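Local coordinates for CBS domain-containing protein CBSX1, chloroplastic (Arabidopsis thaliana, PDB 4GQW) that probably regulates thioredoxins in the chloroplast as a protein built from a pair of CBS domains, at residues A[26-30]-A[58-62]. Residues are numbered along the deposited sequence; the frame is centred on the assembly and turned at random.
Sequences VDEAL and DLLAL
The two helices of the first CBS domain of CBSX1 meet here, the start of helix 26-35 against the end of helix 56-59, in a buried apolar contact with no hydrogen bond across it. L59 fits its side chain against V26, A29 and L30, which lie along one face of helix 26-35. With CG beside its own backbone N (chi1 -65°), L59 reaches toward that helix; L59 CD1 rests on A29 CB at 3.8 Å, and L59 CD2 spans A29 CB and V26 CG1. Its CB is flanked by V26 CG1 at 3.9 Å and L30 CD2 at 4.0 Å. V26 holds CG1 anti to its backbone N (chi1 -180°), which brings this methyl also to 3.4 Å from the carbonyl O of L59. One residue on, L60 crosses the end of L30 at an angle, and L60 CD2 lies 3.8 Å from both L30 CD1 and L30 CD2. Beyond L60 the chain turns away through A61, whose positive phi marks the C-prime position of a Schellman motif closing the helix. Helix 87-90 borders the contact, with L90 touching V26 and V87 touching L59, while V138 and L112 of the second subunit pack on L30 and L60 respectively, so this contact borders the dimer interface.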
loop_
_atom_site.group_PDB
_atom_site.type_symbol
_atom_site.label_atom_id
_atom_site.label_comp_id
_atom_site.label_asym_id
_atom_site.label_seq_id
_atom_site.Cartn_x
_atom_site.Cartn_y
_atom_site.Cartn_z
ATOM N N VAL A 26 -17.870 8.545 -2.857
ATOM C CA VAL A 26 -16.801 8.255 -1.912
ATOM C C VAL A 26 -17.097 6.968 -1.157
ATOM O O VAL A 26 -16.192 6.204 -0.833
ATOM C CB VAL A 26 -16.628 9.414 -0.912
ATOM C CG1 VAL A 26 -15.509 9.117 0.071
ATOM C CG2 VAL A 26 -16.352 10.708 -1.660
ATOM N N ASP A 27 -18.379 6.734 -0.901
ATOM C CA ASP A 27 -18.840 5.537 -0.211
ATOM C C ASP A 27 -18.381 4.260 -0.902
ATOM O O ASP A 27 -17.602 3.486 -0.345
ATOM C CB ASP A 27 -20.364 5.550 -0.131
ATOM C CG ASP A 27 -20.871 5.393 1.282
ATOM O OD1 ASP A 27 -21.634 6.270 1.739
ATOM O OD2 ASP A 27 -20.514 4.390 1.934
ATOM N N GLU A 28 -18.871 4.045 -2.118
ATOM C CA GLU A 28 -18.553 2.830 -2.856
ATOM C C GLU A 28 -17.070 2.740 -3.195
ATOM O O GLU A 28 -16.537 1.647 -3.363
ATOM C CB GLU A 28 -19.422 2.705 -4.111
ATOM C CG GLU A 28 -19.631 4.002 -4.863
ATOM C CD GLU A 28 -20.683 3.884 -5.946
ATOM O OE1 GLU A 28 -20.956 4.894 -6.627
ATOM O OE2 GLU A 28 -21.240 2.779 -6.114
ATOM N N ALA A 29 -16.406 3.887 -3.281
ATOM C CA ALA A 29 -14.960 3.913 -3.466
ATOM C C ALA A 29 -14.262 3.311 -2.248
ATOM O O ALA A 29 -13.393 2.448 -2.382
ATOM C CB ALA A 29 -14.476 5.334 -3.708
ATOM N N LEU A 30 -14.655 3.764 -1.063
ATOM C CA LEU A 30 -14.106 3.235 0.179
ATOM C C LEU A 30 -14.403 1.748 0.309
ATOM O O LEU A 30 -13.541 0.966 0.714
ATOM C CB LEU A 30 -14.671 3.987 1.384
ATOM C CG LEU A 30 -14.221 5.439 1.564
ATOM C CD1 LEU A 30 -14.906 6.060 2.772
ATOM C CD2 LEU A 30 -12.710 5.518 1.704
ATOM N N ASP A 58 -7.360 11.091 -0.085
ATOM C CA ASP A 58 -8.186 11.991 -0.875
ATOM C C ASP A 58 -9.654 11.803 -0.515
ATOM O O ASP A 58 -10.390 12.772 -0.340
ATOM C CB ASP A 58 -7.990 11.734 -2.370
ATOM C CG ASP A 58 -6.603 12.093 -2.845
ATOM O OD1 ASP A 58 -6.075 13.134 -2.403
ATOM O OD2 ASP A 58 -6.041 11.336 -3.661
ATOM N N LEU A 59 -10.068 10.547 -0.398
ATOM C CA LEU A 59 -11.464 10.214 -0.147
ATOM C C LEU A 59 -11.912 10.580 1.261
ATOM O O LEU A 59 -13.046 11.005 1.465
ATOM C CB LEU A 59 -11.697 8.726 -0.396
ATOM C CG LEU A 59 -11.496 8.282 -1.843
ATOM C CD1 LEU A 59 -11.473 6.770 -1.930
ATOM C CD2 LEU A 59 -12.600 8.851 -2.716
ATOM N N LEU A 60 -11.021 10.414 2.231
ATOM C CA LEU A 60 -11.355 10.730 3.611
ATOM C C LEU A 60 -11.040 12.187 3.910
ATOM O O LEU A 60 -11.341 12.684 4.996
ATOM C CB LEU A 60 -10.589 9.819 4.566
ATOM C CG LEU A 60 -10.781 8.317 4.350
ATOM C CD1 LEU A 60 -9.829 7.534 5.236
ATOM C CD2 LEU A 60 -12.216 7.924 4.634
ATOM N N ALA A 61 -10.437 12.858 2.931
ATOM C CA ALA A 61 -10.070 14.267 3.042
ATOM C C ALA A 61 -9.214 14.550 4.272
ATOM O O ALA A 61 -9.605 15.325 5.143
ATOM C CB ALA A 61 -11.315 15.146 3.046
ATOM N N LEU A 62 -8.046 13.920 4.339
ATOM C CA LEU A 62 -7.160 14.094 5.483
ATOM C C LEU A 62 -6.300 15.336 5.334
ATOM O O LEU A 62 -5.928 15.967 6.322
ATOM C CB LEU A 62 -6.263 12.873 5.650
ATOM C CG LEU A 62 -7.013 11.546 5.662
ATOM C CD1 LEU A 62 -6.042 10.399 5.875
ATOM C CD2 LEU A 62 -8.079 11.568 6.739
#